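Side-chain contacts in periplasmic binding protein/LacI transcriptional regulator (Shewanella sp. ANA-3, PDB 5OCP), which binds L-arabinofuranose in its alpha and beta forms and probably delivers the sugar to an ABC transporter in the inner membrane: residues Trp117-Asp120 with Lys121-Gly124; Ala145-Asn148 with Gln149-Asn153. All coordinates share one frame; numbering follows the deposited sequence.

Overall arrangement
Following the chain from the N terminus, contact 1 comes first: residues 117-124 are the C-terminal end of helix 107-121 and the turn that leads into strand 126-132. That strand then runs into helix 138-151, whose last turns, with the residues just after, make up contact 2 (145-153), ahead of strand 157-164. Each contact closes only a turn of chain, and the two stand in series, neither nested nor crossed. In space their centres lie about 12 Å apart, because the two helix ends pack together: Leu118 meets Phe147, while Met119 meets Val150 and Ile151. Both belong to the lobe built on the mixed sheet of this two-lobed, periplasmic-binding-protein fold.

Contact 1 (Trp117-Asp120 with Lys121-Gly124); sequences WLMD and KTQG
Trp117 and Lys121, one helical turn apart, lie alongside each other and point the same way. Lys121 CB sits over one face of the six-membered ring, a CH-pi contact 4.1 Å from the Trp117 centroid, and Lys121 CG continues past the ring at 3.8 Å from Trp117 CH2. In both residues CG is anti to the backbone N (chi1 -178° in Trp117, 178° in Lys121), which sends the two chains off in step. On the next residue pair, Thr122 turns its hydroxyl back to the helix and donates to Leu118 O, OG1 to O 2.8 Å. Thr122 N reaches Leu118 O as well, at 3.0 Å and from the opposite face of the carbonyl plane, while Thr122 CG2 packs on Leu118 CD1 at 3.9 Å. A valine here has no hydroxyl to offer, and Leu118 O would probably be left with the single backbone bond from Thr122 N.

Just after Thr122 a Schellman motif ends the helix, with Gln123, at positive phi, as its C-prime residue: Gly124 N bonds Met119 O at 2.9 Å, using a lone pair of that oxygen, and Gln123 N makes a weak bond to Asp120 O. Trp117 also packs on Val220 and Val275, Thr122 on Leu218 and Cys189. Leu118 O thus takes a second donor from the threonine hydroxyl, while the backbone amide of Gly124 meets Met119 O.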
ATOM      1  N   TRP A 117      -3.761  14.644 -10.972  1.00 12.25           N
ATOM      2  CA  TRP A 117      -4.810  14.158 -11.821  1.00 12.73           C
ATOM      3  C   TRP A 117      -6.163  14.799 -11.420  1.00 12.52           C
ATOM      4  O   TRP A 117      -6.934  15.271 -12.266  1.00 13.49           O
ATOM      5  CB  TRP A 117      -4.928  12.613 -11.802  1.00 13.87           C
ATOM      6  CG  TRP A 117      -6.010  12.148 -12.741  1.00 14.13           C
ATOM      7  CD1 TRP A 117      -5.869  11.845 -14.098  1.00 14.69           C
ATOM      8  CD2 TRP A 117      -7.411  11.947 -12.444  1.00 15.30           C
ATOM      9  NE1 TRP A 117      -7.122  11.521 -14.622  1.00 15.95           N
ATOM     10  CE2 TRP A 117      -8.069  11.642 -13.650  1.00 15.62           C
ATOM     11  CE3 TRP A 117      -8.173  12.110 -11.303  1.00 13.47           C
ATOM     12  CZ2 TRP A 117      -9.420  11.370 -13.707  1.00 15.45           C
ATOM     13  CZ3 TRP A 117      -9.556  11.895 -11.369  1.00 16.23           C
ATOM     14  CH2 TRP A 117     -10.149  11.540 -12.568  1.00 18.36           C
ATOM     15  N   LEU A 118      -6.420  14.777 -10.109  1.00 12.14           N
ATOM     16  CA  LEU A 118      -7.654  15.363  -9.597  1.00 11.61           C
ATOM     17  C   LEU A 118      -7.739  16.879  -9.876  1.00 13.65           C
ATOM     18  O   LEU A 118      -8.816  17.382 -10.244  1.00 14.22           O
ATOM     19  CB  LEU A 118      -7.782  15.100  -8.097  1.00 12.93           C
ATOM     20  CG  LEU A 118      -9.083  15.581  -7.479  1.00 13.16           C
ATOM     21  CD1 LEU A 118     -10.310  14.859  -8.026  1.00 14.03           C
ATOM     22  CD2 LEU A 118      -8.979  15.467  -5.959  1.00 14.96           C
ATOM     23  N   MET A 119      -6.632  17.591  -9.718  1.00 13.75           N
ATOM     24  CA  MET A 119      -6.652  19.030 -10.051  1.00 14.22           C
ATOM     25  C   MET A 119      -6.927  19.256 -11.509  1.00 15.59           C
ATOM     26  O   MET A 119      -7.633  20.211 -11.863  1.00 16.15           O
ATOM     27  CB  MET A 119      -5.377  19.740  -9.612  1.00 14.59           C
ATOM     28  CG  MET A 119      -5.062  19.627  -8.109  1.00 15.29           C
ATOM     29  SD  MET A 119      -6.286  20.550  -7.165  1.00 17.54           S
ATOM     30  CE  MET A 119      -7.454  19.256  -6.692  1.00 15.70           C
ATOM     31  N   ASP A 120      -6.390  18.413 -12.377  1.00 15.53           N
ATOM     32  CA  ASP A 120      -6.607  18.554 -13.811  1.00 16.27           C
ATOM     33  C   ASP A 120      -8.068  18.282 -14.146  1.00 17.22           C
ATOM     34  O   ASP A 120      -8.695  19.044 -14.886  1.00 18.77           O
ATOM     35  CB  ASP A 120      -5.707  17.614 -14.605  1.00 17.07           C
ATOM     36  CG  ASP A 120      -4.253  17.926 -14.508  1.00 20.94           C
ATOM     37  OD1 ASP A 120      -3.839  19.024 -14.058  1.00 23.21           O
ATOM     38  OD2 ASP A 120      -3.466  16.977 -14.865  1.00 24.57           O
ATOM     39  N   LYS A 121      -8.658  17.277 -13.500  1.00 14.94           N
ATOM     40  CA  LYS A 121     -10.000  16.800 -13.727  1.00 15.42           C
ATOM     41  C   LYS A 121     -11.003  17.879 -13.334  1.00 17.07           C
ATOM     42  O   LYS A 121     -12.026  18.019 -13.997  1.00 17.44           O
ATOM     43  CB  LYS A 121     -10.264  15.558 -12.880  1.00 15.92           C
ATOM     44  CG  LYS A 121     -11.660  14.961 -12.986  1.00 17.22           C
ATOM     45  CD  LYS A 121     -12.072  14.445 -14.331  1.00 21.31           C
ATOM     46  CE  LYS A 121     -13.415  13.726 -14.254  1.00 24.95           C
ATOM     47  NZ  LYS A 121     -13.672  13.167 -15.608  1.00 29.22           N
ATOM     48  N   THR A 122     -10.715  18.579 -12.237  1.00 15.34           N
ATOM     49  CA  THR A 122     -11.654  19.506 -11.626  1.00 15.91           C
ATOM     50  C   THR A 122     -11.272  20.950 -11.910  1.00 19.04           C
ATOM     51  O   THR A 122     -11.880  21.861 -11.315  1.00 17.03           O
ATOM     52  CB  THR A 122     -11.690  19.266 -10.105  1.00 16.36           C
ATOM     53  OG1 THR A 122     -10.400  19.560  -9.554  1.00 16.30           O
ATOM     54  CG2 THR A 122     -12.040  17.886  -9.815  1.00 15.71           C
ATOM     55  N   GLN A 123     -10.275  21.175 -12.791  1.00 17.76           N
ATOM     56  CA  GLN A 123      -9.726  22.460 -13.028  1.00 19.56           C
ATOM     57  C   GLN A 123      -9.366  23.214 -11.729  1.00 20.28           C
ATOM     58  O   GLN A 123      -9.572  24.431 -11.627  1.00 19.46           O
ATOM     59  CB  GLN A 123     -10.690  23.259 -13.963  1.00 20.80           C
ATOM     60  CG  GLN A 123     -10.960  22.469 -15.263  1.00 24.08           C
ATOM     61  CD  GLN A 123     -11.794  23.155 -16.345  1.00 30.60           C
ATOM     62  OE1 GLN A 123     -11.504  23.011 -17.544  1.00 34.60           O
ATOM     63  NE2 GLN A 123     -12.874  23.783 -15.956  1.00 29.86           N
ATOM     64  N   GLY A 124      -8.872  22.517 -10.683  1.00 16.92           N
ATOM     65  CA  GLY A 124      -8.407  23.148  -9.491  1.00 16.00           C
ATOM     66  C   GLY A 124      -9.498  23.614  -8.523  1.00 16.23           C
ATOM     67  O   GLY A 124      -9.172  24.277  -7.565  1.00 20.11           O
TER

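Contact 2 (Ala145-Asn148 with Gln149-Asn153); sequences AGFN and QVIAN
The first torsions of Phe147 and Ile151 bring a ring and a methyl together, one helical turn apart. In Phe147, CG is anti to the backbone N (chi1 -175°), which carries the ring outward from the helix; in Ile151, CG2 is anti to the carbonyl carbon, while CG1 takes the more hindered place between N and C (chi1 78°). The methyl CG2 therefore reaches back to the ring from the following turn, approaching it obliquely at 3.7 Å from Phe147 CE1 and 4.0 Å from Phe147 CD1. It also rests on the backbone, with Ile151 CG2 3.5 Å from Phe147 O.

That same carbonyl accepts Ile151 N at 3.0 Å, so backbone and side chain hold this pair together. One residue on, Ala152 N bonds Asn148 O (3.0 Å), and Ala152 CB lies 3.5 Å from Asn148 O.

Helix 138-151 is the crossover of the beta-alpha-beta unit between strands 126-132 and 157-164. Its Phe147 ring is stacked with Trp192 of strand 190-193 and touches Ile159 of strand 157-164, while Val150 packs on Arg112 and Gln116 of the neighbouring helix 107-121.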
ATOM      1  N   ALA A 145       1.437  13.633   2.365  1.00 15.32           N
ATOM      2  CA  ALA A 145       2.388  14.687   2.105  1.00 15.56           C
ATOM      3  C   ALA A 145       2.469  15.085   0.634  1.00 16.39           C
ATOM      4  O   ALA A 145       2.455  16.256   0.279  1.00 16.85           O
ATOM      5  CB  ALA A 145       3.775  14.321   2.593  1.00 16.81           C
ATOM      6  N   GLY A 146       2.544  14.104  -0.257  1.00 13.76           N
ATOM      7  CA  GLY A 146       2.563  14.374  -1.658  1.00 13.45           C
ATOM      8  C   GLY A 146       1.294  15.015  -2.225  1.00 12.25           C
ATOM      9  O   GLY A 146       1.369  15.922  -3.020  1.00 13.72           O
ATOM     10  N   PHE A 147       0.134  14.505  -1.856  1.00 12.53           N
ATOM     11  CA  PHE A 147      -1.151  15.063  -2.322  1.00 11.94           C
ATOM     12  C   PHE A 147      -1.256  16.541  -1.843  1.00 13.33           C
ATOM     13  O   PHE A 147      -1.661  17.420  -2.616  1.00 14.96           O
ATOM     14  CB  PHE A 147      -2.260  14.200  -1.781  1.00 11.71           C
ATOM     15  CG  PHE A 147      -3.645  14.539  -2.246  1.00 12.85           C
ATOM     16  CD1 PHE A 147      -4.407  15.555  -1.672  1.00 12.55           C
ATOM     17  CD2 PHE A 147      -4.220  13.817  -3.284  1.00 11.93           C
ATOM     18  CE1 PHE A 147      -5.722  15.778  -2.147  1.00 13.47           C
ATOM     19  CE2 PHE A 147      -5.461  14.043  -3.726  1.00 12.30           C
ATOM     20  CZ  PHE A 147      -6.214  15.027  -3.187  1.00 12.98           C
ATOM     21  N   ASN A 148      -0.891  16.730  -0.583  1.00 13.12           N
ATOM     22  CA  ASN A 148      -0.990  18.063   0.053  1.00 14.50           C
ATOM     23  C   ASN A 148      -0.090  19.048  -0.683  1.00 15.74           C
ATOM     24  O   ASN A 148      -0.474  20.192  -0.921  1.00 15.74           O
ATOM     25  CB  ASN A 148      -0.733  17.961   1.555  1.00 14.23           C
ATOM     26  CG  ASN A 148      -1.924  17.336   2.331  1.00 15.98           C
ATOM     27  OD1 ASN A 148      -2.993  17.208   1.796  1.00 19.85           O
ATOM     28  ND2 ASN A 148      -1.703  16.834   3.511  1.00 17.07           N
ATOM     29  N   GLN A 149       1.093  18.605  -1.098  1.00 17.07           N
ATOM     30  CA  GLN A 149       2.048  19.469  -1.736  1.00 19.94           C
ATOM     31  C   GLN A 149       1.461  19.936  -3.096  1.00 20.63           C
ATOM     32  O   GLN A 149       1.599  21.141  -3.458  1.00 18.65           O
ATOM     33  CB  GLN A 149       3.379  18.717  -1.857  1.00 24.71           C
ATOM     34  CG  GLN A 149       4.562  19.387  -2.505  1.00 35.69           C
ATOM     35  CD  GLN A 149       5.776  18.456  -2.408  1.00 41.58           C
ATOM     36  OE1 GLN A 149       5.650  17.251  -2.061  1.00 45.13           O
ATOM     37  NE2 GLN A 149       6.948  19.006  -2.662  1.00 55.47           N
ATOM     38  N   VAL A 150       0.690  19.079  -3.790  1.00 16.17           N
ATOM     39  CA  VAL A 150       0.126  19.463  -5.101  1.00 17.76           C
ATOM     40  C   VAL A 150      -1.026  20.386  -4.918  1.00 19.59           C
ATOM     41  O   VAL A 150      -1.072  21.442  -5.597  1.00 21.04           O
ATOM     42  CB  VAL A 150      -0.356  18.259  -5.899  1.00 19.35           C
ATOM     43  CG1 VAL A 150      -1.215  18.665  -7.104  1.00 20.57           C
ATOM     44  CG2 VAL A 150       0.874  17.508  -6.317  1.00 18.88           C
ATOM     45  N   ILE A 151      -1.907  20.072  -3.967  1.00 17.20           N
ATOM     46  CA  ILE A 151      -3.107  20.860  -3.843  1.00 20.79           C
ATOM     47  C   ILE A 151      -2.833  22.235  -3.192  1.00 20.55           C
ATOM     48  O   ILE A 151      -3.660  23.157  -3.367  1.00 19.70           O
ATOM     49  CB  ILE A 151      -4.284  20.074  -3.287  1.00 24.84           C
ATOM     50  CG1 ILE A 151      -4.148  19.930  -1.823  1.00 26.61           C
ATOM     51  CG2 ILE A 151      -4.588  18.777  -4.066  1.00 25.50           C
ATOM     52  CD1 ILE A 151      -5.162  20.838  -1.201  1.00 29.44           C
ATOM     53  N   ALA A 152      -1.687  22.383  -2.514  1.00 20.65           N
ATOM     54  CA  ALA A 152      -1.258  23.720  -1.973  1.00 25.15           C
ATOM     55  C   ALA A 152      -1.099  24.778  -3.065  1.00 26.42           C
ATOM     56  O   ALA A 152      -1.250  25.952  -2.762  1.00 25.54           O
ATOM     57  CB  ALA A 152       0.018  23.604  -1.171  1.00 25.27           C
ATOM     58  N   ASN A 153      -0.850  24.360  -4.312  1.00 24.59           N
ATOM     59  CA  ASN A 153      -0.734  25.259  -5.496  1.00 27.98           C
ATOM     60  C   ASN A 153      -2.055  25.761  -6.061  1.00 25.82           C
ATOM     61  O   ASN A 153      -2.061  26.534  -7.020  1.00 27.06           O
ATOM     62  CB  ASN A 153      -0.041  24.524  -6.646  1.00 32.28           C
ATOM     63  CG  ASN A 153       1.299  23.960  -6.257  1.00 39.58           C
ATOM     64  OD1 ASN A 153       1.634  22.795  -6.559  1.00 45.70           O
ATOM     65  ND2 ASN A 153       2.060  24.759  -5.584  1.00 31.16           N
TER